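Local coordinates for protein nicotinate phosphoribosyltransferase (PDB 4HL7) that probably catalyses the ATP-driven formation of nicotinate ribonucleotide from nicotinate and 5-phosphoribosyl 1-diphosphate, a step of NAD(+) biosynthesis, at residues A137-V142 / R369-V374; V242-S247 / L403-R408; Y22-M27 / A87-S92; K304-Y309 / G341-S346. One frame throughout, in Å; residues are numbered along the deposited sequence.

Contact 1: residues A137-V142 / R369-V374; sequences AIVSEV and RPLSIV
Val139 on helix 131-147 meets Leu371 and Ile373, two residues that present their side chains to the helix from alternate positions of the other segment. The direct contact is purely apolar. CG1 of Val139 stands 4.0 Å from CD2 of Leu371, one branch of each residue doing the touching as the two side chains meet aslant. Val139 CG1 reaches this neighbour because it lies anti to the backbone N (chi1 178°), while the branch point of the same valine serves the second partner: Val139 CB is 4.1 Å from CD1 of Ile373. That isoleucine is nearly fully extended (chi1 179°, chi2 167°), which carries its terminal methyl across to the helix. All three residues are buried. Strand 372-380 belongs to the antiparallel sheet and pairs with strand 38-46 through Ser372 to Arg46 and Val374 to Ile44, so the contact packs a helix against one face of that sheet; Val45 of the neighbouring strand touches Val139, Leu371 and Ile373 alike. The polar link is indirect. One water donates to Ser140 OG at 3.0 Å and accepts from the backbone N of Leu371 at 2.9 Å, bridging the helix to the loop that leads into the strand. Ser140 OG is also hydrogen-bonded to Arg189 O, which leaves the hydroxyl oxygen to accept from the water.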
# COMPACT_ATOMS: atom_id res chain seq x y z
N ALA A 137 9.52 5.61 0.84
CA ALA A 137 9.53 6.86 1.66
C ALA A 137 10.84 7.59 1.56
O ALA A 137 10.90 8.85 1.55
CB ALA A 137 9.18 6.59 3.12
N ILE A 138 11.90 6.79 1.47
CA ILE A 138 13.24 7.32 1.33
C ILE A 138 13.38 7.97 -0.05
O ILE A 138 13.83 9.07 -0.14
CB ILE A 138 14.28 6.16 1.47
CG1 ILE A 138 14.51 5.85 2.98
CG2 ILE A 138 15.62 6.56 0.79
CD1 ILE A 138 15.17 4.47 3.20
N VAL A 139 13.02 7.26 -1.12
CA VAL A 139 13.16 7.84 -2.46
C VAL A 139 12.32 9.12 -2.60
O VAL A 139 12.80 10.12 -3.08
CB VAL A 139 12.80 6.87 -3.60
CG1 VAL A 139 12.93 7.54 -4.98
CG2 VAL A 139 13.73 5.65 -3.58
N SER A 140 11.07 9.06 -2.13
CA SER A 140 10.23 10.27 -2.07
C SER A 140 10.86 11.44 -1.36
O SER A 140 10.98 12.53 -1.96
CB SER A 140 8.83 9.97 -1.48
OG SER A 140 7.99 11.10 -1.69
N GLU A 141 11.30 11.22 -0.12
CA GLU A 141 11.85 12.30 0.68
C GLU A 141 13.22 12.84 0.22
O GLU A 141 13.51 14.04 0.39
CB GLU A 141 11.88 11.95 2.18
CG GLU A 141 12.38 13.15 2.98
CD GLU A 141 12.07 13.11 4.45
OE1 GLU A 141 12.69 13.92 5.17
OE2 GLU A 141 11.27 12.26 4.89
N VAL A 142 14.11 11.95 -0.24
CA VAL A 142 15.36 12.40 -0.82
C VAL A 142 15.11 13.35 -1.98
O VAL A 142 15.70 14.45 -2.07
CB VAL A 142 16.24 11.22 -1.25
CG1 VAL A 142 17.39 11.68 -2.14
CG2 VAL A 142 16.79 10.51 -0.01
N ARG A 369 4.66 18.09 -8.59
CA ARG A 369 3.90 16.83 -8.62
C ARG A 369 4.72 15.82 -7.75
O ARG A 369 5.94 15.91 -7.71
CB ARG A 369 3.76 16.29 -10.06
CG ARG A 369 2.69 17.03 -10.92
CD ARG A 369 3.00 16.96 -12.42
N PRO A 370 4.05 14.90 -7.07
CA PRO A 370 4.77 13.83 -6.33
C PRO A 370 5.64 13.01 -7.28
O PRO A 370 5.35 12.97 -8.49
CB PRO A 370 3.64 12.92 -5.79
CG PRO A 370 2.46 13.83 -5.71
CD PRO A 370 2.59 14.82 -6.85
N LEU A 371 6.65 12.33 -6.73
CA LEU A 371 7.50 11.43 -7.53
C LEU A 371 6.66 10.25 -7.97
O LEU A 371 5.90 9.69 -7.19
CB LEU A 371 8.68 10.93 -6.69
CG LEU A 371 9.75 10.07 -7.39
CD1 LEU A 371 9.63 10.12 -8.92
CD2 LEU A 371 11.14 10.50 -6.95
N SER A 372 6.84 9.86 -9.21
CA SER A 372 6.15 8.71 -9.80
C SER A 372 6.98 7.51 -9.41
O SER A 372 8.18 7.42 -9.80
CB SER A 372 6.19 8.84 -11.33
OG SER A 372 6.23 10.22 -11.71
N ILE A 373 6.40 6.62 -8.64
CA ILE A 373 7.17 5.44 -8.19
C ILE A 373 6.28 4.23 -7.99
O ILE A 373 5.21 4.29 -7.36
CB ILE A 373 8.03 5.70 -6.93
CG1 ILE A 373 8.77 4.43 -6.52
CG2 ILE A 373 7.21 6.15 -5.74
CD1 ILE A 373 9.87 4.69 -5.50
N VAL A 374 6.77 3.11 -8.50
CA VAL A 374 6.01 1.91 -8.42
C VAL A 374 6.88 0.79 -7.90
O VAL A 374 8.07 0.71 -8.17
CB VAL A 374 5.46 1.53 -9.81
CG1 VAL A 374 4.82 0.14 -9.76
CG2 VAL A 374 4.49 2.62 -10.32
O HOH W 1 7.53 12.93 -3.98

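Contact 2: residues V242-S247 / L403-R408; sequences VNERDS and LANLKR
Glu244 and Leu406 mark the closest backbone approach, their CA atoms 6.6 Å apart. Segment 403-408 is regular helix, whereas 242-247 is a short connection that leaves helix 232-241 at Val242 and enters the next helix at Ser247. The connection is pinned by its own polar groups: Asn243 OD1 accepts from Arg245 N in an Asx turn (3.2 Å), the donor lying above the carbonyl plane, and Glu244 O takes two bonds from Ser247, one from its backbone N and one from its OG at 2.7 Å. Across the contact the apolar part of Glu244 meets Leu406, whose CD1 lies 3.9 Å from Glu244 CB and only slightly further from CG. The glutamate chain then turns about its CB-CG bond (chi2 93°) toward Asn405, and the two side chains cross nearly at right angles. Glu244 OE2 and Asn405 ND2 remain 4.0 Å apart, their carboxylate and amide planes turned 67° from each other. A water joins them, donating to Glu244 OE2 and accepting from Asn405 ND2, each at 2.9 Å. The other end of the Asn405 amide, OD1, is held by Arg409 one turn on. The contact thus sets helix 400-409 beside the turn between helices 232-241 and 247-258; Leu406 also touches Gln239 of helix 232-241, as does Ser247.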
# COMPACT_ATOMS: atom_id res chain seq x y z
N VAL A 242 1.35 -22.48 -4.66
CA VAL A 242 0.36 -23.56 -4.93
C VAL A 242 0.04 -23.53 -6.42
O VAL A 242 0.62 -22.77 -7.15
CB VAL A 242 -0.94 -23.35 -4.09
CG1 VAL A 242 -0.55 -23.43 -2.59
CG2 VAL A 242 -1.64 -21.96 -4.34
N ASN A 243 -0.96 -24.32 -6.87
CA ASN A 243 -1.29 -24.20 -8.25
C ASN A 243 -1.88 -22.83 -8.53
O ASN A 243 -2.56 -22.27 -7.69
CB ASN A 243 -2.28 -25.31 -8.70
CG ASN A 243 -2.44 -25.30 -10.21
OD1 ASN A 243 -3.40 -24.68 -10.75
ND2 ASN A 243 -1.43 -25.88 -10.92
N GLU A 244 -1.58 -22.25 -9.70
CA GLU A 244 -2.08 -20.87 -9.98
C GLU A 244 -3.62 -20.72 -9.77
O GLU A 244 -4.09 -19.73 -9.23
CB GLU A 244 -1.75 -20.47 -11.45
CG GLU A 244 -0.29 -20.06 -11.68
CD GLU A 244 0.56 -21.26 -12.13
OE1 GLU A 244 0.28 -22.39 -11.64
OE2 GLU A 244 1.48 -21.09 -12.98
N ARG A 245 -4.37 -21.72 -10.20
CA ARG A 245 -5.81 -21.58 -10.07
C ARG A 245 -6.29 -21.54 -8.60
O ARG A 245 -7.40 -21.01 -8.34
CB ARG A 245 -6.50 -22.74 -10.85
CG ARG A 245 -8.01 -22.75 -10.72
CD ARG A 245 -8.65 -21.54 -11.37
NE ARG A 245 -10.12 -21.60 -11.18
CZ ARG A 245 -10.77 -21.29 -10.05
NH1 ARG A 245 -10.15 -20.85 -8.97
NH2 ARG A 245 -12.10 -21.42 -10.02
N ASP A 246 -5.53 -22.15 -7.68
CA ASP A 246 -5.88 -22.17 -6.27
C ASP A 246 -5.29 -21.01 -5.50
O ASP A 246 -5.56 -20.84 -4.31
CB ASP A 246 -5.34 -23.49 -5.62
CG ASP A 246 -5.98 -24.70 -6.20
OD1 ASP A 246 -7.21 -24.65 -6.45
OD2 ASP A 246 -5.24 -25.69 -6.44
N SER A 247 -4.44 -20.21 -6.17
CA SER A 247 -3.60 -19.22 -5.49
C SER A 247 -4.38 -18.20 -4.63
O SER A 247 -4.04 -17.95 -3.47
CB SER A 247 -2.73 -18.50 -6.51
OG SER A 247 -3.51 -17.78 -7.45
N LEU A 403 1.99 -15.01 -17.72
CA LEU A 403 0.80 -14.18 -17.58
C LEU A 403 -0.34 -14.72 -18.46
O LEU A 403 -1.52 -14.77 -17.99
CB LEU A 403 1.14 -12.72 -17.95
CG LEU A 403 -0.06 -11.78 -17.92
CD1 LEU A 403 -0.80 -11.75 -16.56
CD2 LEU A 403 0.33 -10.35 -18.35
N ALA A 404 0.00 -15.13 -19.68
CA ALA A 404 -1.00 -15.69 -20.62
C ALA A 404 -1.63 -16.98 -20.00
O ALA A 404 -2.87 -17.16 -19.99
CB ALA A 404 -0.41 -15.95 -22.00
N ASN A 405 -0.78 -17.85 -19.47
CA ASN A 405 -1.31 -19.04 -18.80
C ASN A 405 -2.21 -18.74 -17.59
O ASN A 405 -3.27 -19.35 -17.40
CB ASN A 405 -0.13 -19.93 -18.36
CG ASN A 405 -0.61 -21.22 -17.78
OD1 ASN A 405 -1.13 -22.08 -18.51
ND2 ASN A 405 -0.46 -21.35 -16.51
N LEU A 406 -1.80 -17.79 -16.79
CA LEU A 406 -2.56 -17.39 -15.60
C LEU A 406 -3.94 -16.85 -16.04
O LEU A 406 -4.98 -17.17 -15.44
CB LEU A 406 -1.79 -16.29 -14.82
CG LEU A 406 -2.56 -15.72 -13.63
CD1 LEU A 406 -2.67 -16.79 -12.52
CD2 LEU A 406 -1.78 -14.49 -13.09
N LYS A 407 -3.98 -16.03 -17.12
CA LYS A 407 -5.26 -15.51 -17.60
C LYS A 407 -6.12 -16.70 -18.04
O LYS A 407 -7.31 -16.78 -17.66
CB LYS A 407 -5.03 -14.56 -18.81
CG LYS A 407 -4.48 -13.19 -18.35
CD LYS A 407 -4.33 -12.29 -19.58
CE LYS A 407 -3.80 -10.91 -19.14
NZ LYS A 407 -3.40 -10.13 -20.37
N ARG A 408 -5.54 -17.62 -18.81
CA ARG A 408 -6.31 -18.76 -19.31
C ARG A 408 -6.91 -19.55 -18.13
O ARG A 408 -8.08 -19.94 -18.18
CB ARG A 408 -5.47 -19.66 -20.22
CG ARG A 408 -5.21 -19.03 -21.56
CD ARG A 408 -4.62 -20.05 -22.52
NE ARG A 408 -5.67 -20.73 -23.24
CZ ARG A 408 -6.33 -20.17 -24.25
NH1 ARG A 408 -6.01 -18.93 -24.64
NH2 ARG A 408 -7.32 -20.83 -24.86
O HOH W 2 0.63 -19.11 -14.98

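Contact 3: residues Y22-M27 / A87-S92; sequences YKINMM and ATFLQS
Phe89 points its ring from helix 87-93 at Ile24 and Met27, one turn apart on helix 21-33, and with Met27, present as selenomethionine, it makes a Met-aromatic contact between the two helices, all three touching residues being buried. Met27 approaches from the edge: its SE lies 5.2 Å from the ring centroid and 86° off the ring normal, practically in the ring plane. The chain is extended throughout, with CG anti to the backbone N (chi1 -173°), so it runs past the ring end at about a right angle to the Phe89 side chain. Its CG comes within 3.8 Å of Phe89 CE1 and its SE within 4.0 Å of CZ. On the other side of CZ, Ile24 CG2 sits 4.2 Å from Phe89 CE2, and the carbonyl oxygen of Ile24 approaches the same end of the ring obliquely. The ring tip is therefore received between two residues of one helix. Further along that helix His31 meets Phe89 edge-to-face, while Leu90, next to Phe89, packs against helix 72-81. The backbone behind the ring is tied down within its own helix: Ser92 OG donates to Phe89 O at 2.9 Å, tilted 17° from the carbonyl plane.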
# COMPACT_ATOMS: atom_id res chain seq x y z
N TYR A 22 0.43 -3.27 7.63
CA TYR A 22 0.18 -4.59 7.00
C TYR A 22 1.50 -5.30 6.59
O TYR A 22 1.47 -6.48 6.34
CB TYR A 22 -0.73 -4.47 5.76
CG TYR A 22 0.04 -4.07 4.46
CD1 TYR A 22 0.06 -2.76 4.02
CD2 TYR A 22 0.75 -5.04 3.71
CE1 TYR A 22 0.75 -2.39 2.86
CE2 TYR A 22 1.46 -4.67 2.56
CZ TYR A 22 1.46 -3.34 2.14
OH TYR A 22 2.16 -2.97 0.99
N LYS A 23 2.63 -4.57 6.51
CA LYS A 23 3.90 -5.18 6.16
C LYS A 23 4.41 -6.02 7.30
O LYS A 23 4.85 -7.18 7.09
CB LYS A 23 4.95 -4.10 5.74
CG LYS A 23 4.50 -3.39 4.48
CD LYS A 23 5.37 -3.65 3.25
CE LYS A 23 5.08 -4.98 2.62
NZ LYS A 23 5.91 -5.14 1.38
N ILE A 24 4.31 -5.50 8.51
CA ILE A 24 4.66 -6.29 9.70
C ILE A 24 3.66 -7.42 9.90
O ILE A 24 4.02 -8.57 10.26
CB ILE A 24 4.75 -5.38 10.98
CG1 ILE A 24 6.10 -4.62 10.95
CG2 ILE A 24 4.70 -6.23 12.28
CD1 ILE A 24 6.33 -3.70 12.17
N ASN A 25 2.38 -7.11 9.69
CA ASN A 25 1.41 -8.15 9.86
C ASN A 25 1.63 -9.32 8.88
O ASN A 25 1.65 -10.49 9.31
CB ASN A 25 0.00 -7.55 9.75
CG ASN A 25 -0.25 -6.50 10.79
OD1 ASN A 25 0.52 -6.33 11.78
ND2 ASN A 25 -1.34 -5.71 10.57
N MSE A 26 1.85 -9.01 7.59
CA MSE A 26 2.10 -10.02 6.61
C MSE A 26 3.43 -10.69 6.92
O MSE A 26 3.57 -11.89 6.72
CB MSE A 26 2.11 -9.37 5.22
CG MSE A 26 2.02 -10.36 4.13
SE MSE A 26 1.65 -9.22 2.54
CE MSE A 26 0.55 -8.04 2.80
N MSE A 27 4.38 -9.96 7.50
CA MSE A 27 5.63 -10.65 7.90
C MSE A 27 5.38 -11.76 8.90
O MSE A 27 6.04 -12.82 8.87
CB MSE A 27 6.58 -9.59 8.51
CG MSE A 27 7.96 -10.24 8.78
SE MSE A 27 9.05 -8.79 9.58
CE MSE A 27 10.74 -9.67 10.02
N ALA A 87 3.30 -13.80 20.24
CA ALA A 87 4.48 -13.55 21.10
C ALA A 87 5.81 -14.13 20.53
O ALA A 87 6.88 -13.50 20.67
CB ALA A 87 4.21 -14.10 22.49
N THR A 88 5.76 -15.34 19.97
CA THR A 88 6.95 -15.97 19.37
C THR A 88 7.47 -15.14 18.20
O THR A 88 8.70 -14.96 18.06
CB THR A 88 6.74 -17.42 18.89
OG1 THR A 88 5.58 -17.51 18.04
CG2 THR A 88 6.59 -18.38 20.12
N PHE A 89 6.57 -14.64 17.38
CA PHE A 89 7.01 -13.76 16.27
C PHE A 89 7.62 -12.46 16.81
O PHE A 89 8.68 -12.02 16.33
CB PHE A 89 5.88 -13.48 15.25
CG PHE A 89 6.20 -12.36 14.30
CD1 PHE A 89 7.17 -12.55 13.26
CD2 PHE A 89 5.58 -11.14 14.41
CE1 PHE A 89 7.43 -11.52 12.35
CE2 PHE A 89 5.91 -10.09 13.52
CZ PHE A 89 6.80 -10.31 12.49
N LEU A 90 6.97 -11.85 17.79
CA LEU A 90 7.48 -10.56 18.30
C LEU A 90 8.85 -10.77 18.96
O LEU A 90 9.72 -9.89 18.87
CB LEU A 90 6.53 -9.90 19.29
CG LEU A 90 5.21 -9.42 18.63
CD1 LEU A 90 4.27 -8.69 19.55
CD2 LEU A 90 5.61 -8.42 17.53
N GLN A 91 9.01 -11.89 19.67
CA GLN A 91 10.35 -12.19 20.26
C GLN A 91 11.46 -12.30 19.19
O GLN A 91 12.58 -11.82 19.41
CB GLN A 91 10.29 -13.43 21.21
CG GLN A 91 9.55 -13.08 22.50
N SER A 92 11.12 -12.89 18.05
CA SER A 92 12.07 -12.99 16.93
C SER A 92 12.47 -11.61 16.36
O SER A 92 13.61 -11.43 15.92
CB SER A 92 11.61 -14.00 15.85
OG SER A 92 10.75 -13.40 14.89

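Contact 4: residues K304-Y309 / G341-S346; sequences KMIAHY and GRVKIS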
# COMPACT_ATOMS: atom_id res chain seq x y z
N LYS A 304 -21.50 -4.64 -7.04
CA LYS A 304 -21.26 -6.07 -7.26
C LYS A 304 -20.97 -6.82 -5.95
O LYS A 304 -21.43 -7.92 -5.74
CB LYS A 304 -20.08 -6.30 -8.23
CG LYS A 304 -20.46 -6.14 -9.68
CD LYS A 304 -19.30 -6.50 -10.58
CE LYS A 304 -19.67 -6.12 -12.00
NZ LYS A 304 -18.74 -6.73 -12.97
N MSE A 305 -20.17 -6.20 -5.10
CA MSE A 305 -19.82 -6.80 -3.79
C MSE A 305 -21.06 -6.91 -2.92
O MSE A 305 -21.27 -7.90 -2.28
CB MSE A 305 -18.78 -5.95 -3.07
CG MSE A 305 -17.41 -6.03 -3.74
SE MSE A 305 -16.65 -7.87 -3.66
CE MSE A 305 -17.39 -8.51 -1.93
N ILE A 306 -21.85 -5.84 -2.87
CA ILE A 306 -23.13 -5.88 -2.13
C ILE A 306 -24.01 -7.02 -2.64
O ILE A 306 -24.52 -7.79 -1.82
CB ILE A 306 -23.86 -4.53 -2.17
CG1 ILE A 306 -23.14 -3.53 -1.23
CG2 ILE A 306 -25.33 -4.66 -1.74
CD1 ILE A 306 -23.55 -2.09 -1.41
N ALA A 307 -24.19 -7.13 -3.96
CA ALA A 307 -25.01 -8.23 -4.54
C ALA A 307 -24.46 -9.63 -4.16
O ALA A 307 -25.21 -10.62 -3.98
CB ALA A 307 -25.11 -8.09 -6.05
N HIS A 308 -23.14 -9.73 -4.10
CA HIS A 308 -22.51 -10.99 -3.73
C HIS A 308 -22.82 -11.37 -2.29
O HIS A 308 -23.22 -12.51 -2.01
CB HIS A 308 -21.00 -10.90 -3.97
CG HIS A 308 -20.28 -12.19 -3.68
ND1 HIS A 308 -20.32 -13.24 -4.52
CD2 HIS A 308 -19.38 -12.54 -2.66
CE1 HIS A 308 -19.54 -14.23 -4.03
NE2 HIS A 308 -18.98 -13.80 -2.90
N TYR A 309 -22.64 -10.40 -1.36
CA TYR A 309 -23.00 -10.64 0.03
C TYR A 309 -24.48 -11.12 0.14
O TYR A 309 -24.78 -12.12 0.83
CB TYR A 309 -22.81 -9.39 0.83
CG TYR A 309 -21.31 -9.14 1.16
CD1 TYR A 309 -20.47 -10.18 1.66
CD2 TYR A 309 -20.79 -7.84 1.11
CE1 TYR A 309 -19.16 -9.90 2.06
CE2 TYR A 309 -19.47 -7.58 1.46
CZ TYR A 309 -18.67 -8.60 1.92
OH TYR A 309 -17.38 -8.29 2.28
N GLY A 341 -26.21 3.84 4.04
CA GLY A 341 -27.23 2.86 4.45
C GLY A 341 -27.06 1.44 3.92
O GLY A 341 -27.80 0.55 4.30
N ARG A 342 -26.07 1.21 3.04
CA ARG A 342 -26.00 -0.04 2.36
C ARG A 342 -24.79 -0.91 2.82
O ARG A 342 -24.81 -2.10 2.62
CB ARG A 342 -25.89 0.16 0.83
CG ARG A 342 -27.05 1.02 0.24
CD ARG A 342 -26.64 1.40 -1.18
NE ARG A 342 -26.66 0.22 -2.01
CZ ARG A 342 -26.05 0.13 -3.21
NH1 ARG A 342 -25.42 1.15 -3.72
NH2 ARG A 342 -26.12 -0.99 -3.91
N VAL A 343 -23.76 -0.29 3.39
CA VAL A 343 -22.52 -1.01 3.67
C VAL A 343 -21.68 -0.07 4.48
O VAL A 343 -21.92 1.13 4.44
CB VAL A 343 -21.79 -1.43 2.35
CG1 VAL A 343 -21.38 -0.19 1.48
CG2 VAL A 343 -20.59 -2.35 2.65
N LYS A 344 -20.74 -0.58 5.30
CA LYS A 344 -19.87 0.34 6.04
C LYS A 344 -18.74 0.72 5.10
O LYS A 344 -18.35 -0.08 4.29
CB LYS A 344 -19.28 -0.35 7.26
CG LYS A 344 -20.27 -0.64 8.37
CD LYS A 344 -19.60 -1.31 9.59
CE LYS A 344 -18.91 -2.63 9.16
NZ LYS A 344 -18.38 -3.44 10.33
N ILE A 345 -18.24 1.96 5.22
CA ILE A 345 -17.19 2.38 4.35
C ILE A 345 -16.10 3.20 5.06
O ILE A 345 -16.32 3.84 6.11
CB ILE A 345 -17.74 3.24 3.17
CG1 ILE A 345 -18.21 4.62 3.69
CG2 ILE A 345 -18.80 2.48 2.43
CD1 ILE A 345 -18.88 5.48 2.59
N SER A 346 -14.92 3.19 4.44
CA SER A 346 -13.88 4.11 4.82
C SER A 346 -13.02 4.38 3.58
O SER A 346 -12.98 3.57 2.63
CB SER A 346 -13.00 3.54 5.95
OG SER A 346 -12.19 4.60 6.49
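Ile306 meets Arg342 and Val343 with a single methyl group, CD1. Its side chain leaves the helix with CG1 anti to the carbonyl carbon (chi1 -74°) and then straightens (chi2 167°), so that CD1 becomes the tip of a short arm directed at the other segment. Arg342 folds around this tip. The arginine runs out extended as far as CD and bends at chi3 (70°), which swings the guanidinium back across the end of the isoleucine; the two side chains cross at about a right angle. Ile306 CD1 rests over one face of the guanidinium, 3.6 Å above its plane and toward the rim, and is 3.8 Å from both CZ and NH2 of Arg342. Arg342 CB, at the base of the arginine chain, is 3.9 Å from the same Ile306 CD1. Val343 adds its CG1, 4.1 Å from Ile306 CD1. Both segments belong to the TIM-barrel-like part of the chain: helix 298-311 links parallel strands 290-293 and 320-323, and here it also packs against the residues that lead into strand 344-349. Phe321 of the intervening strand touches Ile306 and Val343. Arg342 NH2 forms a salt bridge with Asp303 of helix 298-311. One guanidinium thus gives a flat face to apolar packing and an N-H group to charge pairing, a pairing that would help keep the group turned across the methyl.

Overall arrangement
The four contacts are separate, with centres 27 to 34 Å apart and nearest atoms at least about 10 Å apart. Along the chain contact 3 closes first, within the N-terminal part. Contacts 1 and 2 then interlock, each opening before the other closes, and contact 4 is nested inside both. Contact 4 lies by the parallel sheet, on the opposite side of the chain's centre from contact 1; contact 2, at helix 400-409 and the turn before helix 247-258, has its centre 28 Å from that of contact 4. Of the four, contact 1 is the one that joins early and late parts: strand 372-380 returns to the antiparallel sheet containing strand 38-46 after the chain has built the region with the parallel sheet.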